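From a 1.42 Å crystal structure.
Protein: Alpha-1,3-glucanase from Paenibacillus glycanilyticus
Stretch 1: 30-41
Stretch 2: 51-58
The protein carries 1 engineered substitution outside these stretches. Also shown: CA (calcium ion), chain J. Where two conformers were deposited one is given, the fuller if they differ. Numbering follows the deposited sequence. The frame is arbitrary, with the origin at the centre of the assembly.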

# COMPACT_ATOMS: atom_id res chain seq x y z
N ALA A 30 17.94 3.87 21.97
CA ALA A 30 18.34 5.06 22.71
C ALA A 30 18.20 6.28 21.82
O ALA A 30 18.47 6.24 20.61
N THR A 31 17.75 7.38 22.42
CA THR A 31 17.66 8.63 21.69
C THR A 31 17.82 9.78 22.67
O THR A 31 17.43 9.68 23.84
N ASN A 32 18.43 10.86 22.19
CA ASN A 32 18.37 12.15 22.87
C ASN A 32 17.47 13.13 22.14
O ASN A 32 17.53 14.33 22.42
N GLY A 33 16.65 12.65 21.21
CA GLY A 33 15.69 13.48 20.50
C GLY A 33 14.31 13.37 21.11
O GLY A 33 14.14 12.89 22.23
N THR A 34 13.32 13.80 20.34
CA THR A 34 11.97 13.98 20.86
C THR A 34 11.04 12.93 20.26
O THR A 34 10.74 12.98 19.06
N LYS A 35 10.56 12.01 21.09
CA LYS A 35 9.67 10.94 20.65
C LYS A 35 8.23 11.44 20.66
O LYS A 35 7.74 11.91 21.70
N LEU A 36 7.56 11.37 19.52
CA LEU A 36 6.21 11.91 19.40
C LEU A 36 5.19 10.99 20.06
O LEU A 36 5.24 9.77 19.90
N THR A 37 4.26 11.58 20.81
CA THR A 37 3.12 10.83 21.30
C THR A 37 2.19 10.48 20.13
O THR A 37 1.95 11.33 19.27
N PRO A 38 1.66 9.27 20.08
CA PRO A 38 0.84 8.87 18.93
C PRO A 38 -0.50 9.58 18.85
O PRO A 38 -1.12 9.93 19.87
N ASN A 39 -0.94 9.81 17.62
CA ASN A 39 -2.31 10.20 17.33
C ASN A 39 -2.69 9.61 15.97
O ASN A 39 -1.86 8.99 15.29
N PHE A 40 -3.94 9.83 15.56
CA PHE A 40 -4.44 9.31 14.30
C PHE A 40 -4.73 10.43 13.29
O PHE A 40 -5.57 10.28 12.40
N LYS A 41 -4.01 11.55 13.39
CA LYS A 41 -4.35 12.74 12.60
C LYS A 41 -3.63 12.75 11.26
O LYS A 41 -2.38 12.75 11.23
N GLY A 51 3.50 3.33 12.89
CA GLY A 51 3.36 3.22 14.33
C GLY A 51 2.78 4.46 14.98
O GLY A 51 2.71 4.51 16.21
N ARG A 52 2.35 5.44 14.18
CA ARG A 52 1.85 6.72 14.66
C ARG A 52 2.87 7.47 15.52
O ARG A 52 2.50 8.30 16.35
N SER A 53 4.16 7.21 15.31
CA SER A 53 5.18 7.95 16.04
C SER A 53 6.48 7.98 15.25
O SER A 53 6.76 7.12 14.41
N SER A 54 7.28 9.00 15.54
CA SER A 54 8.62 9.16 15.00
C SER A 54 9.49 9.77 16.09
O SER A 54 8.99 10.19 17.14
N VAL A 55 10.79 9.84 15.83
CA VAL A 55 11.71 10.56 16.71
C VAL A 55 12.20 11.79 15.97
O VAL A 55 12.81 11.67 14.90
N TYR A 56 11.91 12.96 16.53
CA TYR A 56 12.26 14.24 15.94
C TYR A 56 13.67 14.62 16.40
O TYR A 56 13.93 14.75 17.60
N LEU A 57 14.57 14.81 15.44
CA LEU A 57 15.93 15.27 15.70
C LEU A 57 16.00 16.73 15.28
O LEU A 57 15.78 17.06 14.11
N ASP A 58 16.31 17.60 16.24
CA ASP A 58 16.14 19.03 16.03
C ASP A 58 17.33 19.84 16.54
O ASP A 58 17.23 21.07 16.63

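The two stretches run antiparallel and bury 634 Å² between them, with Arg52, Leu36 and Val55 covering the most surface. A short two-residue ladder holds the backbones in register. Thr34 and Tyr56 form its hydrogen-bonded pair, Thr34 N to Tyr56 O at 3.0 Å and Tyr56 N to Thr34 O at 2.8 Å, while Lys35 and Val55 form the adjacent non-hydrogen-bonded pair. Beyond the ladder, Leu36 N donates to Ser54 O at 3.0 Å, so the pairing continues into the loop.

Arg52 makes the largest contribution, 106 Å². Its CA-to-CB bond points toward stretch 1, and chi1 and chi2 are both m before chi3 extends to t. The first part of the side chain lies against backbone and proline: Arg52 CB is 3.3 Å from Asn39 O and 3.8 Å from Pro38 CB. Farther out, the guanidinium presents one face to the edge of the Phe40 ring, with Arg52 CZ 3.6 Å from Phe40 CD1. Phe40, chi1 m, starts sideways, but its ring comes nearer to stretch 2 and so reaches this group. A water ties the same two residues together, accepting from Arg52 NH1 at 2.9 Å and lying 2.7 Å from Phe40 O. The guanidinium nitrogens also have hydrogen-bond partners elsewhere in the structure. At the backbone, Pro38 CA approaches Arg52 O at 3.1 Å in a CA-H...O contact.

Leu36, an m,t rotamer, points toward stretch 2 and covers 64 Å². Its CD1 methyl lies 4.4 Å from Ser54 CB, and its CB is 4.1 Å from Ser53 OG. Ser53 adds a side-chain hydrogen bond: with chi1 t, Ser53 OG donates to Leu36 O at 2.7 Å, occupying a carbonyl just past the end of the ladder. Ser53 OG also sits 4.0 Å from Lys35 CG. The backbone of Ser53 has a different task, since its carbonyl O binds the calcium ion at 2.4 Å, alongside six ligand atoms from elsewhere in the structure.

Val55, chi1 t, shares a face of the sheet with Lys35. Its CG1 methyl lies 3.3 Å from Thr31 OG1, and Thr31, also t, points toward stretch 2. Thr31 OG1 also accepts a hydrogen bond from Gly33 N at 2.9 Å, within its own stretch and just before the strand. Gly33 lies close to its neighbours, and an ideal CB there would clash with Tyr56 O and Leu57 CD2. Lys35 begins on the Val55 face, but its end leads away; Lys35 CE remains 4.4 Å from Val55 CG2.

Thr34 and Tyr56 occupy the other face. Thr34 is m and Tyr56 t, and Thr34 CB lies 4.1 Å from Tyr56 CB. Thr34 CB lies at the edge of the tyrosine ring, near its plane, while the end of the Tyr56 side chain leads away from stretch 1.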

# COMPACT_ATOMS: atom_id res chain seq x y z
CB ALA A 30 19.79 4.92 23.18
CB THR A 31 16.34 8.75 20.90
OG1 THR A 31 16.37 9.95 20.12
CG2 THR A 31 15.13 8.80 21.83
CB ASN A 32 19.78 12.73 23.08
CG ASN A 32 20.49 13.02 21.78
OD1 ASN A 32 19.99 12.70 20.71
ND2 ASN A 32 21.67 13.63 21.87
CB THR A 34 11.48 15.39 20.54
OG1 THR A 34 12.35 16.34 21.16
CG2 THR A 34 10.07 15.60 21.03
CB LYS A 35 9.83 9.73 21.58
CG LYS A 35 9.11 8.49 21.12
CD LYS A 35 9.56 7.25 21.91
CE LYS A 35 11.10 7.07 21.90
NZ LYS A 35 11.49 5.72 22.44
CB LEU A 36 5.83 12.07 17.93
CG LEU A 36 6.70 12.98 17.06
CD1 LEU A 36 6.10 13.11 15.66
CD2 LEU A 36 6.87 14.35 17.73
CB THR A 37 2.36 11.67 22.33
OG1 THR A 37 3.21 11.92 23.45
CG2 THR A 37 1.08 10.94 22.78
CB PRO A 38 0.65 7.37 19.13
CG PRO A 38 1.83 6.94 19.95
CD PRO A 38 2.06 8.11 20.89
CB ASN A 39 -2.50 11.72 17.42
CG ASN A 39 -1.71 12.47 16.36
OD1 ASN A 39 -1.84 12.21 15.17
ND2 ASN A 39 -0.87 13.40 16.80
CB PHE A 40 -5.71 8.48 14.52
CG PHE A 40 -5.50 7.21 15.31
CD1 PHE A 40 -4.52 6.29 14.95
CD2 PHE A 40 -6.32 6.91 16.40
CE1 PHE A 40 -4.36 5.11 15.67
CE2 PHE A 40 -6.15 5.74 17.13
CZ PHE A 40 -5.17 4.84 16.76
CB LYS A 41 -3.99 14.00 13.38
CG LYS A 41 -4.82 14.18 14.64
CD LYS A 41 -4.14 15.12 15.65
CE LYS A 41 -4.06 16.52 15.12
NZ LYS A 41 -3.74 17.53 16.20
CB ARG A 52 0.49 6.61 15.37
CG ARG A 52 -0.51 5.79 14.57
CD ARG A 52 -0.90 6.45 13.24
NE ARG A 52 -1.87 5.59 12.56
CZ ARG A 52 -2.86 6.02 11.78
NH1 ARG A 52 -3.03 7.32 11.53
NH2 ARG A 52 -3.70 5.14 11.25
CB SER A 53 5.41 7.35 17.43
OG SER A 53 6.41 8.06 18.15
CB SER A 54 8.64 10.11 13.79
OG SER A 54 7.98 9.52 12.70
CB VAL A 55 12.88 9.69 17.19
CG1 VAL A 55 13.79 10.51 18.10
CG2 VAL A 55 12.36 8.46 17.92
CB TYR A 56 11.24 15.25 16.46
CG TYR A 56 11.33 16.69 15.99
CD1 TYR A 56 11.40 17.02 14.64
CD2 TYR A 56 11.26 17.72 16.91
CE1 TYR A 56 11.42 18.36 14.23
CE2 TYR A 56 11.28 19.04 16.52
CZ TYR A 56 11.37 19.36 15.19
OH TYR A 56 11.37 20.69 14.82
CB LEU A 57 16.95 14.44 14.93
CG LEU A 57 16.81 12.91 15.00
CD1 LEU A 57 17.91 12.25 14.17
CD2 LEU A 57 16.86 12.43 16.45
CB ASP A 58 14.86 19.47 16.73
CG ASP A 58 14.42 20.86 16.34
OD1 ASP A 58 14.67 21.30 15.20
OD2 ASP A 58 13.82 21.53 17.22
CA CA J . 7.59 5.10 13.48
O HOH W 1 -5.01 8.93 10.12